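Local coordinates for protein SnoN,Epimerase SnoN (Streptomyces nogalater, PDB 5EP9) that acts as a non-heme iron, alpha-ketoglutarate-dependent epimerase in the biosynthesis of the polyketide nogalamycin, at residues Gly50-Gly55 against Ala101-Ile106; Ala58-Glu63 against Ser94-Arg99; Glu72-Gly77 against Met84-Asp89; Ala88-Gly93 against Leu123-Lys128; Val161-Val166 against Leu237-Val242. One frame throughout, in Å; residues are numbered along the deposited sequence.

Contact 1: residues Gly50-Gly55 against Ala101-Ile106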
# COMPACT_ATOMS: atom_id res chain seq x y z
N GLY A 50 -12.11 9.63 -5.71
CA GLY A 50 -13.47 9.21 -5.37
C GLY A 50 -13.67 7.71 -5.58
O GLY A 50 -14.61 7.27 -6.10
N VAL A 51 -12.68 6.94 -5.17
CA VAL A 51 -12.81 5.51 -5.27
C VAL A 51 -13.83 4.97 -4.21
O VAL A 51 -14.51 4.00 -4.45
CB VAL A 51 -11.43 4.87 -5.27
CG1 VAL A 51 -10.90 4.61 -3.88
CG2 VAL A 51 -11.51 3.59 -5.96
N LEU A 52 -13.87 5.60 -3.05
CA LEU A 52 -14.87 5.39 -2.04
C LEU A 52 -15.86 6.51 -2.01
O LEU A 52 -15.50 7.69 -2.20
CB LEU A 52 -14.24 5.32 -0.65
CG LEU A 52 -13.21 4.24 -0.38
CD1 LEU A 52 -12.70 4.30 1.07
CD2 LEU A 52 -13.78 2.85 -0.69
N ASP A 53 -17.13 6.17 -1.80
CA ASP A 53 -18.12 7.22 -1.65
C ASP A 53 -18.05 7.81 -0.23
O ASP A 53 -17.29 7.30 0.59
CB ASP A 53 -19.50 6.77 -2.14
CG ASP A 53 -20.14 5.71 -1.24
OD1 ASP A 53 -19.90 5.71 -0.01
OD2 ASP A 53 -20.98 4.98 -1.82
N ALA A 54 -18.90 8.80 0.07
CA ALA A 54 -18.80 9.50 1.36
C ALA A 54 -19.20 8.54 2.56
O ALA A 54 -18.58 8.61 3.62
CB ALA A 54 -19.72 10.72 1.37
N GLY A 55 -20.24 7.75 2.35
CA GLY A 55 -20.63 6.78 3.37
C GLY A 55 -19.56 5.73 3.70
O GLY A 55 -19.35 5.35 4.87
N ALA A 101 -10.10 -4.02 2.00
CA ALA A 101 -8.99 -4.72 1.33
C ALA A 101 -9.40 -5.43 0.04
O ALA A 101 -8.66 -5.45 -0.93
CB ALA A 101 -8.36 -5.71 2.26
N THR A 102 -10.62 -5.94 0.05
CA THR A 102 -11.22 -6.60 -1.11
C THR A 102 -12.34 -5.81 -1.79
O THR A 102 -13.05 -6.31 -2.60
CB THR A 102 -11.76 -8.00 -0.71
OG1 THR A 102 -12.67 -7.86 0.37
CG2 THR A 102 -10.62 -8.88 -0.25
N HIS A 103 -12.44 -4.52 -1.50
CA HIS A 103 -13.38 -3.66 -2.09
C HIS A 103 -13.50 -3.90 -3.60
O HIS A 103 -12.48 -3.86 -4.32
CB HIS A 103 -12.97 -2.22 -1.82
CG HIS A 103 -14.04 -1.23 -2.11
ND1 HIS A 103 -14.29 -0.78 -3.39
CD2 HIS A 103 -14.98 -0.66 -1.31
CE1 HIS A 103 -15.34 0.03 -3.36
NE2 HIS A 103 -15.77 0.12 -2.11
N PRO A 104 -14.69 -4.05 -4.12
CA PRO A 104 -14.78 -4.43 -5.54
C PRO A 104 -14.19 -3.47 -6.54
O PRO A 104 -13.66 -3.89 -7.56
CB PRO A 104 -16.34 -4.60 -5.83
CG PRO A 104 -16.94 -4.80 -4.47
CD PRO A 104 -15.97 -4.19 -3.42
N ARG A 105 -14.39 -2.21 -6.31
CA ARG A 105 -13.88 -1.21 -7.20
C ARG A 105 -12.36 -1.07 -7.14
O ARG A 105 -11.71 -0.94 -8.15
CB ARG A 105 -14.59 0.11 -6.92
CG ARG A 105 -14.26 1.13 -7.98
CD ARG A 105 -15.26 2.25 -8.06
NE ARG A 105 -14.52 3.33 -8.74
CZ ARG A 105 -14.78 4.64 -8.65
NH1 ARG A 105 -15.81 5.07 -7.91
NH2 ARG A 105 -14.02 5.51 -9.32
N ILE A 106 -11.81 -1.05 -5.94
CA ILE A 106 -10.38 -0.99 -5.75
C ILE A 106 -9.71 -2.22 -6.39
O ILE A 106 -8.68 -2.14 -7.09
CB ILE A 106 -10.04 -0.90 -4.26
CG1 ILE A 106 -10.54 0.43 -3.74
CG2 ILE A 106 -8.51 -1.02 -4.05
CD1 ILE A 106 -10.23 0.73 -2.30
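L52 lays one methyl, CD2, over a face of the H103 imidazole, 4.0 Å from the ring centroid and 26° off the ring normal. This CH-pi contact is offset toward the rim, where CD2 lies 3.7 Å from H103 NE2. P104 CD rests over the opposite face, so the ring is packed on both sides. H103 CG stands anti to the backbone N (chi1 -166°), on the side where L52 lies. Both ring nitrogens are engaged. R105 N donates a weak capping bond of 3.3 Å to H103 ND1, while H103 NE2 is hydrogen-bonded to E56 OE2, a carboxylate that would probably polarise the ring.

V51 meets two side chains in different ways. It crosses I106 at about a right angle, and its CG2 touches I106 CG1 at 4.0 Å. With the extended R105 side chain it runs obliquely, and V51 CA sits 3.9 Å above the centre of the guanidinium plane; R105 is poorly ordered, so this part of the contact is less certain. More loosely, I106 CD1 lies 4.4 Å from L52 CD2, which brings the V51 and L52 packing together on I106.

The contact lies wholly in the first SnoN part of the construct, where two helix N-termini meet. H103 is the N-cap of helix 104-114 and D53 that of helix 54-70. E56 bonds to both N-cap residues, to H103 NE2 through OE2 and to D53 N through OE1, the latter consistent with a capping box at the start of helix 54-70.

Contact 2: residues Ala58-Glu63 against Ser94-Arg99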
# COMPACT_ATOMS: atom_id res chain seq x y z
N ALA A 58 -16.81 7.32 5.69
CA ALA A 58 -17.27 7.46 7.14
C ALA A 58 -17.33 6.13 7.94
O ALA A 58 -16.77 6.04 9.06
CB ALA A 58 -18.60 8.07 7.25
N GLU A 59 -17.79 5.12 7.26
CA GLU A 59 -17.57 3.75 7.79
C GLU A 59 -16.08 3.24 8.04
O GLU A 59 -15.73 2.84 9.19
CB GLU A 59 -18.16 2.78 6.85
CG GLU A 59 -18.36 1.44 7.59
CD GLU A 59 -19.00 0.32 6.77
OE1 GLU A 59 -19.28 0.50 5.55
OE2 GLU A 59 -19.12 -0.78 7.40
N TYR A 60 -15.23 3.33 7.03
CA TYR A 60 -13.84 2.85 7.15
C TYR A 60 -13.07 3.75 8.12
O TYR A 60 -12.25 3.31 8.86
CB TYR A 60 -13.19 2.65 5.78
CG TYR A 60 -13.91 1.63 4.98
CD1 TYR A 60 -14.12 0.35 5.48
CD2 TYR A 60 -14.39 1.90 3.70
CE1 TYR A 60 -14.85 -0.62 4.78
CE2 TYR A 60 -15.06 0.92 2.96
CZ TYR A 60 -15.29 -0.33 3.52
OH TYR A 60 -15.92 -1.30 2.78
N LEU A 61 -13.37 5.04 8.12
CA LEU A 61 -12.67 5.98 8.98
C LEU A 61 -12.94 5.64 10.43
O LEU A 61 -12.05 5.57 11.24
CB LEU A 61 -13.09 7.43 8.69
CG LEU A 61 -12.55 8.48 9.67
CD1 LEU A 61 -11.00 8.49 9.78
CD2 LEU A 61 -13.05 9.86 9.23
N ALA A 62 -14.21 5.38 10.76
CA ALA A 62 -14.54 5.08 12.15
C ALA A 62 -13.83 3.84 12.56
O ALA A 62 -13.46 3.68 13.72
CB ALA A 62 -16.10 4.90 12.41
N GLU A 63 -13.83 2.87 11.68
CA GLU A 63 -13.24 1.56 12.04
C GLU A 63 -11.66 1.76 12.18
O GLU A 63 -11.05 1.21 13.07
CB GLU A 63 -13.55 0.53 11.00
CG GLU A 63 -12.82 -0.80 11.23
CD GLU A 63 -13.38 -1.64 12.38
OE1 GLU A 63 -14.27 -1.18 13.12
OE2 GLU A 63 -12.87 -2.77 12.55
N SER A 94 -10.32 -7.53 11.60
CA SER A 94 -11.46 -6.68 11.32
C SER A 94 -12.09 -7.02 9.99
O SER A 94 -11.51 -6.82 8.95
CB SER A 94 -10.94 -5.22 11.25
OG SER A 94 -11.95 -4.37 10.71
N ASP A 95 -13.27 -7.53 10.04
CA ASP A 95 -14.02 -7.78 8.81
C ASP A 95 -14.10 -6.40 7.95
O ASP A 95 -14.16 -6.46 6.74
CB ASP A 95 -15.40 -8.30 9.13
CG ASP A 95 -15.29 -9.75 9.78
OD1 ASP A 95 -14.21 -10.36 9.60
OD2 ASP A 95 -16.24 -10.28 10.41
N THR A 96 -14.30 -5.28 8.63
CA THR A 96 -14.67 -4.09 8.03
C THR A 96 -13.38 -3.67 7.16
O THR A 96 -13.48 -3.47 5.98
CB THR A 96 -15.05 -3.02 9.07
OG1 THR A 96 -16.31 -3.34 9.65
CG2 THR A 96 -15.19 -1.65 8.41
N MET A 97 -12.22 -3.80 7.75
CA MET A 97 -11.05 -3.70 7.01
C MET A 97 -10.82 -4.76 5.90
O MET A 97 -10.30 -4.42 4.82
CB MET A 97 -9.80 -3.55 7.94
CG MET A 97 -9.82 -2.27 8.77
SD MET A 97 -9.98 -0.85 7.64
CE MET A 97 -10.30 0.44 8.78
N ARG A 98 -11.24 -5.97 6.12
CA ARG A 98 -11.19 -6.91 5.05
C ARG A 98 -12.08 -6.50 3.90
O ARG A 98 -11.73 -6.82 2.73
CB ARG A 98 -11.52 -8.36 5.51
CG ARG A 98 -11.04 -9.46 4.54
CD ARG A 98 -11.40 -10.85 5.10
NE ARG A 98 -10.71 -11.97 4.42
CZ ARG A 98 -11.04 -12.48 3.22
NH1 ARG A 98 -12.03 -11.94 2.50
NH2 ARG A 98 -10.43 -13.57 2.73
N ARG A 99 -13.26 -5.95 4.20
CA ARG A 99 -14.12 -5.49 3.09
C ARG A 99 -13.43 -4.39 2.31
O ARG A 99 -13.55 -4.29 1.10
CB ARG A 99 -15.51 -5.01 3.53
CG ARG A 99 -16.41 -6.20 3.93
CD ARG A 99 -17.87 -5.85 4.20
NE ARG A 99 -18.08 -5.58 5.60
CZ ARG A 99 -18.06 -4.38 6.16
NH1 ARG A 99 -17.80 -3.26 5.44
NH2 ARG A 99 -18.26 -4.33 7.49
O HOH W 1 -18.31 -0.96 9.93
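T96 pushes its methyl into the angle between Y60 and E63, the three residues that bury most surface here. T96 CG2 lies 3.7 Å from Y60 CD1, the two side chains meeting at a slant. On its other flank T96 CG2 meets E63 CB at 3.8 Å. The Y60 ring continues past the methyl to the opposing backbone, with CE1 3.4 Å from T96 O.

The E63 chain bends at chi2 (74°), which swings CD toward S94, and its carboxylate ends at the start of the opposing helix. S94 OG donates to E63 OE2 over 2.6 Å, meeting it on the anti side and 25° out of the carboxylate plane. S94 is the N-cap residue of helix 95-101, and the same OG accepts from M97 N at 3.0 Å. E63 OE2 has a second partner in R66, a salt bridge. M97 slides past E63 in the opposite direction; its CE packs on E63 CG and lies 3.5 Å from Y60 O.

At the outer side E59 OE2 and R99 NH1 form a weak salt bridge of 3.4 Å, and a water joins E59 OE2 to T96 OG1.

Within the first SnoN part of the construct, helices 54-70 and 95-101 pack at 135° with short-segment axes 9.9 Å apart. M97 also touches A64 and L67 of helix 54-70, whereas Y60 touches L52 and L163, the latter just after strand 157-162 of the sheet.

Contact 3: residues Glu72-Gly77 against Met84-Asp89. With AKG (2-oxoglutaric acid), chain E.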
# COMPACT_ATOMS: atom_id res chain seq x y z
N GLU A 72 -4.15 -3.20 19.24
CA GLU A 72 -2.72 -3.06 19.02
C GLU A 72 -2.35 -2.39 17.77
O GLU A 72 -2.76 -2.81 16.71
CB GLU A 72 -2.06 -4.44 18.97
CG GLU A 72 -2.02 -5.03 20.35
CD GLU A 72 -0.75 -5.76 20.65
OE1 GLU A 72 0.32 -5.07 20.59
OE2 GLU A 72 -0.88 -6.96 21.06
N SER A 73 -1.46 -1.42 17.90
CA SER A 73 -0.78 -0.86 16.78
C SER A 73 0.74 -1.01 16.93
O SER A 73 1.26 -1.38 17.99
CB SER A 73 -1.19 0.60 16.61
OG SER A 73 -0.89 1.29 17.76
N VAL A 74 1.43 -0.66 15.87
CA VAL A 74 2.87 -0.73 15.81
C VAL A 74 3.46 0.67 15.48
O VAL A 74 2.98 1.40 14.64
CB VAL A 74 3.34 -1.79 14.79
CG1 VAL A 74 4.89 -1.78 14.66
CG2 VAL A 74 2.85 -3.17 15.22
N ARG A 75 4.43 1.08 16.28
CA ARG A 75 5.16 2.32 15.98
C ARG A 75 6.36 2.03 15.00
O ARG A 75 7.24 1.27 15.31
CB ARG A 75 5.64 2.99 17.23
CG ARG A 75 6.46 4.27 16.97
CD ARG A 75 6.93 4.91 18.26
NE ARG A 75 7.86 5.99 17.91
CZ ARG A 75 9.18 5.93 17.91
NH1 ARG A 75 9.79 4.82 18.27
NH2 ARG A 75 9.88 7.03 17.61
N TRP A 76 6.33 2.68 13.85
CA TRP A 76 7.47 2.86 12.95
C TRP A 76 8.20 4.17 13.31
O TRP A 76 7.76 5.28 13.03
CB TRP A 76 7.03 2.88 11.49
CG TRP A 76 8.17 3.00 10.42
CD1 TRP A 76 9.52 3.01 10.64
CD2 TRP A 76 8.00 3.09 8.99
NE1 TRP A 76 10.19 3.12 9.43
CE2 TRP A 76 9.28 3.17 8.41
CE3 TRP A 76 6.89 3.09 8.15
CZ2 TRP A 76 9.47 3.28 7.00
CZ3 TRP A 76 7.06 3.18 6.73
CH2 TRP A 76 8.34 3.28 6.18
N GLY A 77 9.27 3.98 14.05
CA GLY A 77 10.06 5.05 14.61
C GLY A 77 11.38 5.01 13.87
O GLY A 77 11.70 4.08 13.16
N MET A 84 5.36 6.83 11.72
CA MET A 84 3.94 6.50 11.77
C MET A 84 3.59 5.48 12.85
O MET A 84 4.46 4.78 13.34
CB MET A 84 3.41 5.93 10.44
CG MET A 84 4.07 4.63 10.03
SD MET A 84 3.21 4.08 8.51
CE MET A 84 3.79 5.29 7.31
N ASP A 85 2.29 5.35 13.08
CA ASP A 85 1.73 4.21 13.84
C ASP A 85 0.87 3.47 12.84
O ASP A 85 0.22 4.13 11.99
CB ASP A 85 0.89 4.67 15.01
CG ASP A 85 1.73 5.34 16.12
OD1 ASP A 85 2.49 4.65 16.86
OD2 ASP A 85 1.62 6.59 16.23
N TYR A 86 0.84 2.15 12.94
CA TYR A 86 0.02 1.39 12.05
C TYR A 86 -0.53 0.16 12.71
O TYR A 86 0.03 -0.40 13.68
CB TYR A 86 0.74 1.01 10.76
CG TYR A 86 1.89 0.11 10.92
CD1 TYR A 86 3.16 0.61 11.29
CD2 TYR A 86 1.77 -1.24 10.70
CE1 TYR A 86 4.24 -0.25 11.40
CE2 TYR A 86 2.84 -2.13 10.83
CZ TYR A 86 4.08 -1.63 11.18
OH TYR A 86 5.09 -2.55 11.30
N VAL A 87 -1.67 -0.20 12.23
CA VAL A 87 -2.27 -1.48 12.62
C VAL A 87 -1.86 -2.46 11.54
O VAL A 87 -2.26 -2.32 10.39
CB VAL A 87 -3.83 -1.40 12.76
CG1 VAL A 87 -4.40 -2.77 13.18
CG2 VAL A 87 -4.19 -0.34 13.74
N ALA A 88 -1.13 -3.50 11.95
CA ALA A 88 -0.55 -4.52 11.05
C ALA A 88 -1.58 -5.59 10.74
O ALA A 88 -2.39 -5.94 11.60
CB ALA A 88 0.63 -5.22 11.72
N ASP A 89 -1.61 -6.00 9.49
CA ASP A 89 -2.48 -7.08 9.04
C ASP A 89 -3.94 -6.85 9.50
O ASP A 89 -4.58 -7.75 10.06
CB ASP A 89 -1.94 -8.40 9.58
CG ASP A 89 -0.50 -8.69 9.13
OD1 ASP A 89 -0.27 -8.87 7.90
OD2 ASP A 89 0.41 -8.60 10.03
C1 AKG E . 3.48 2.59 1.10
O1 AKG E . 4.14 1.75 0.43
O2 AKG E . 2.22 2.61 1.09
C2 AKG E . 4.19 3.62 1.89
O5 AKG E . 5.43 3.63 1.89
C3 AKG E . 3.32 4.63 2.69
C4 AKG E . 4.06 5.79 3.34
C5 AKG E . 3.21 6.75 4.14
O3 AKG E . 1.98 6.61 4.16
O4 AKG E . 3.77 7.67 4.82
O HOH W 2 -1.12 -3.97 14.83
O HOH W 3 1.51 2.23 17.68
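V74 lies over one face of the Y86 ring, its CB 3.7 Å above the plane and offset toward the rim, while W76 CB sits at the ring edge. V74 CG1 extends the overlap to 3.5 Å from Y86 OH, the two side chains running side by side. The W76 indole meets M84 obliquely, with CE3 3.7 Å from M84 CG. M84 SD stands at the edge of the six-membered ring, 5.1 Å from its centroid, a Met-aromatic contact. The bend at chi3 (71°) turns M84 CE to 3.4 Å from O4 of 2-oxoglutarate. An alanine in place of Y86 would probably leave V74 and W76 bordering a gap where the ring had filled the space.

V74 with Y86 and W76 with M84 are hydrogen-bonded antiparallel pairs; V74 N to Y86 O is the shortest of the four interstrand backbone bonds, 2.6 Å. On the other face, R75 CB approaches D85 OD1, and a water links that oxygen to S73 OG, while K131 takes D85 OD2 in a salt bridge.

This is a beta hairpin in the first SnoN part of the construct; strand 74-77 ends the sheet, and M84 lines the 2-oxoglutarate pocket of this cupin-clan fold.

Contact 4: residues Ala88-Gly93 against Leu123-Lys128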
# COMPACT_ATOMS: atom_id res chain seq x y z
N ALA A 88 -1.13 -3.50 11.95
CA ALA A 88 -0.55 -4.52 11.05
C ALA A 88 -1.58 -5.59 10.74
O ALA A 88 -2.39 -5.94 11.60
CB ALA A 88 0.63 -5.22 11.72
N ASP A 89 -1.61 -6.00 9.49
CA ASP A 89 -2.48 -7.08 9.04
C ASP A 89 -3.94 -6.85 9.50
O ASP A 89 -4.58 -7.75 10.06
CB ASP A 89 -1.94 -8.40 9.58
CG ASP A 89 -0.50 -8.69 9.13
OD1 ASP A 89 -0.27 -8.87 7.90
OD2 ASP A 89 0.41 -8.60 10.03
N ALA A 90 -4.42 -5.64 9.29
CA ALA A 90 -5.65 -5.19 9.91
C ALA A 90 -6.88 -5.97 9.46
O ALA A 90 -7.82 -6.17 10.24
CB ALA A 90 -5.84 -3.73 9.65
N GLN A 91 -6.76 -6.52 8.27
CA GLN A 91 -7.80 -7.36 7.72
C GLN A 91 -8.03 -8.65 8.43
O GLN A 91 -9.04 -9.20 8.28
CB GLN A 91 -7.59 -7.64 6.25
CG GLN A 91 -6.64 -8.78 5.89
CD GLN A 91 -5.13 -8.45 6.05
OE1 GLN A 91 -4.75 -7.38 6.44
NE2 GLN A 91 -4.32 -9.42 5.79
N LEU A 92 -7.07 -9.14 9.16
CA LEU A 92 -7.21 -10.43 9.87
C LEU A 92 -8.12 -10.32 11.06
O LEU A 92 -8.82 -11.22 11.33
CB LEU A 92 -5.87 -11.05 10.33
CG LEU A 92 -4.81 -11.30 9.23
CD1 LEU A 92 -3.52 -11.88 9.83
CD2 LEU A 92 -5.41 -12.22 8.13
N GLY A 93 -8.05 -9.22 11.78
CA GLY A 93 -8.90 -8.97 12.97
C GLY A 93 -10.17 -8.12 12.75
O GLY A 93 -11.06 -8.15 13.54
N LEU A 123 -3.45 -5.67 4.42
CA LEU A 123 -3.88 -4.30 4.59
C LEU A 123 -3.35 -3.75 5.89
O LEU A 123 -3.50 -4.39 6.93
CB LEU A 123 -5.36 -4.16 4.51
CG LEU A 123 -5.91 -2.70 4.59
CD1 LEU A 123 -7.12 -2.48 3.73
CD2 LEU A 123 -6.20 -2.24 6.02
N GLU A 124 -2.83 -2.54 5.83
CA GLU A 124 -2.49 -1.78 7.07
C GLU A 124 -3.28 -0.50 7.26
O GLU A 124 -3.61 0.15 6.30
CB GLU A 124 -1.00 -1.48 7.11
CG GLU A 124 -0.15 -2.75 7.23
CD GLU A 124 1.39 -2.47 7.02
OE1 GLU A 124 1.76 -1.39 6.51
OE2 GLU A 124 2.21 -3.29 7.44
N VAL A 125 -3.55 -0.12 8.50
CA VAL A 125 -4.15 1.15 8.79
C VAL A 125 -3.03 2.09 9.20
O VAL A 125 -2.36 1.78 10.15
CB VAL A 125 -5.16 1.03 9.94
CG1 VAL A 125 -5.76 2.37 10.33
CG2 VAL A 125 -6.29 0.07 9.58
N LEU A 126 -2.93 3.27 8.58
CA LEU A 126 -1.79 4.16 8.82
C LEU A 126 -2.23 5.43 9.49
O LEU A 126 -3.20 6.01 9.09
CB LEU A 126 -1.01 4.48 7.55
CG LEU A 126 -0.65 3.30 6.67
CD1 LEU A 126 0.09 3.80 5.43
CD2 LEU A 126 0.21 2.31 7.39
N LEU A 127 -1.47 5.85 10.49
CA LEU A 127 -1.66 7.10 11.20
C LEU A 127 -0.34 7.91 11.30
O LEU A 127 0.64 7.41 11.80
CB LEU A 127 -2.11 6.79 12.61
CG LEU A 127 -2.18 7.93 13.62
CD1 LEU A 127 -3.23 8.95 13.21
CD2 LEU A 127 -2.46 7.40 15.02
N LYS A 128 -0.38 9.13 10.82
CA LYS A 128 0.59 10.16 11.17
C LYS A 128 -0.05 11.28 11.86
O LYS A 128 -0.98 11.87 11.37
CB LYS A 128 1.29 10.80 9.96
CG LYS A 128 2.30 10.00 9.26
CD LYS A 128 3.06 10.96 8.30
CE LYS A 128 3.96 10.18 7.36
NZ LYS A 128 5.34 10.05 7.87
O HOH W 4 0.71 -5.64 8.17
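A90 N donates to L123 O over 2.8 Å, the shortest direct polar bond of this contact. L123 is held through its amide too: L123 N donates to Q91 OE1 at 2.9 Å. Q91 CG occupies the position between backbone N and carbonyl carbon (chi1 84°), and a second bend at chi2 (-76°) sets CD beside the strand. The L123 donor stands above the carboxamide plane, 58° out of it, although the N-H itself points fairly straight at the oxygen. An alanine at Q91 would remove that oxygen and is likely to leave L123 N without its mate.

The apolar part of the contact is made by A90 CB. It touches V125 CG2 at 3.8 Å and L123 CD2 at 3.9 Å, so one methyl spans two alternate strand residues, L123 and V125, on the same side of the strand. A water completes the polar edge, accepting from D89 N at 2.7 Å and donating to E124 OE2, while E124 CG is 4.2 Å from A88 CA.

All of this falls in the first SnoN part of the construct. Further along strand 118-128, L126 and K128 line the 2-oxoglutarate pocket. The turn leads from strand 82-87 into the short, weakly bonded helix about 90-93. Strand 118-128 runs between strands 82-87 and 236-245, and V125 packs on A64 and L68 of helix 54-70.

Contact 5: residues Val161-Val166 against Leu237-Val242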
# COMPACT_ATOMS: atom_id res chain seq x y z
N VAL A 161 -5.34 4.51 0.42
CA VAL A 161 -6.71 5.12 0.37
C VAL A 161 -6.78 6.19 1.45
O VAL A 161 -6.59 5.86 2.65
CB VAL A 161 -7.79 4.04 0.60
CG1 VAL A 161 -9.17 4.61 0.59
CG2 VAL A 161 -7.66 2.97 -0.44
N ALA A 162 -7.09 7.40 1.06
CA ALA A 162 -7.23 8.46 2.01
C ALA A 162 -8.62 8.38 2.72
O ALA A 162 -9.61 8.36 2.05
CB ALA A 162 -7.14 9.80 1.35
N LEU A 163 -8.59 8.31 4.06
CA LEU A 163 -9.80 8.31 4.84
C LEU A 163 -10.17 9.70 5.37
O LEU A 163 -11.25 9.88 5.90
CB LEU A 163 -9.73 7.27 5.96
CG LEU A 163 -9.55 5.82 5.47
CD1 LEU A 163 -9.41 4.93 6.65
CD2 LEU A 163 -10.74 5.41 4.66
N VAL A 164 -9.26 10.67 5.21
CA VAL A 164 -9.51 12.07 5.45
C VAL A 164 -8.84 12.83 4.33
O VAL A 164 -8.11 12.28 3.54
CB VAL A 164 -8.87 12.55 6.77
CG1 VAL A 164 -9.53 11.84 7.99
CG2 VAL A 164 -7.39 12.31 6.78
N ASP A 165 -9.06 14.14 4.32
CA ASP A 165 -8.35 15.04 3.39
C ASP A 165 -6.86 15.05 3.72
O ASP A 165 -6.46 15.13 4.87
CB ASP A 165 -8.96 16.44 3.51
CG ASP A 165 -10.25 16.63 2.63
OD1 ASP A 165 -10.61 15.82 1.76
OD2 ASP A 165 -10.90 17.66 2.82
N VAL A 166 -6.02 14.84 2.71
CA VAL A 166 -4.57 14.78 2.89
C VAL A 166 -3.88 15.81 1.99
O VAL A 166 -3.40 15.47 0.93
CB VAL A 166 -4.00 13.37 2.65
CG1 VAL A 166 -2.57 13.34 3.07
CG2 VAL A 166 -4.72 12.32 3.46
N LEU A 237 -4.98 9.85 8.27
CA LEU A 237 -5.52 8.49 8.38
C LEU A 237 -5.83 7.94 7.02
O LEU A 237 -6.45 8.64 6.16
CB LEU A 237 -6.83 8.47 9.19
CG LEU A 237 -6.62 8.67 10.69
CD1 LEU A 237 -7.81 9.28 11.43
CD2 LEU A 237 -6.28 7.37 11.38
N SER A 238 -5.36 6.70 6.82
CA SER A 238 -5.45 6.07 5.52
C SER A 238 -5.29 4.61 5.71
O SER A 238 -4.85 4.14 6.79
CB SER A 238 -4.33 6.60 4.57
OG SER A 238 -3.04 6.38 5.12
N THR A 239 -5.51 3.90 4.63
CA THR A 239 -5.09 2.53 4.58
C THR A 239 -4.16 2.28 3.43
O THR A 239 -4.34 2.89 2.40
CB THR A 239 -6.30 1.53 4.46
OG1 THR A 239 -6.99 1.79 3.24
CG2 THR A 239 -7.25 1.69 5.62
N SER A 240 -3.35 1.23 3.58
CA SER A 240 -2.44 0.77 2.55
C SER A 240 -2.50 -0.73 2.38
O SER A 240 -2.29 -1.48 3.31
CB SER A 240 -1.00 1.22 2.93
OG SER A 240 -0.16 1.04 1.88
N ALA A 241 -2.90 -1.14 1.19
CA ALA A 241 -3.08 -2.52 0.90
C ALA A 241 -2.14 -2.95 -0.22
O ALA A 241 -2.10 -2.33 -1.26
CB ALA A 241 -4.53 -2.82 0.47
N VAL A 242 -1.47 -4.06 -0.00
CA VAL A 242 -0.55 -4.68 -0.97
C VAL A 242 -1.24 -5.88 -1.64
O VAL A 242 -1.78 -6.73 -0.98
CB VAL A 242 0.73 -5.16 -0.26
CG1 VAL A 242 1.68 -5.84 -1.22
CG2 VAL A 242 1.41 -3.98 0.44
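V161 and T239 exchange two backbone hydrogen bonds: V161 N to T239 O at 2.7 Å, and T239 N to V161 O at 3.0 Å. They form an antiparallel hydrogen-bonded pair, with A162 and S238 as the next, non-hydrogen-bonded pair. The ladder goes one step further, where L163 N reaches L237 O at 3.0 Å with the donor tilted 25° from the carbonyl plane, although the chain is leaving the strand there.

Side-chain packing follows the same register. V161 and T239 lie side by side, pointing the same way, and T239 OG1 is 3.6 Å from V161 CB. T239 CG2, anti to its carbonyl carbon, meets L163 CD1 at 4.0 Å, the two chains crossing at a slant. V164 adds looser cover: its CG1 is 4.5 Å from L237 CB and its CG2 3.8 Å from L237 O.

The two serines, S238 and S240, point to the opposite face from V161 and T239. S238 touches W160 there, and S240 OG is hydrogen-bonded to 2-oxoglutarate.

The first segment belongs to the first SnoN part of the engineered construct and the second to its other SnoN part. Strand 157-162 runs between 216-220 and 236-245, and strand 236-245 between 157-162 and 118-128. On the V161 and T239 side, helix 54-70 packs against the sheet, L163 meeting Y60 and A64 while L237 meets L61 and L68.

Overall arrangement
Contacts 3, 4 and 5 trace one antiparallel sheet inward from its outermost strand 74-77, through 82-87, 118-128 and 236-245 to 157-162; contacts 3 and 4 are about 8 Å apart between centres, 4 and 5 about 11 Å. Contacts 1 and 2 share helix 54-70, which packs on this sheet, with centres about 11 Å apart. Along the chain, contact 2 is nested within contact 1 and contact 3 within contact 2; contact 4 crosses contacts 1 and 2, whereas contact 5 follows all four. Contact 1 is about 23 Å from contact 3, centre to centre. Thus helices back one face of the sheet, while residues of contacts 3 to 5 border 2-oxoglutarate on the other.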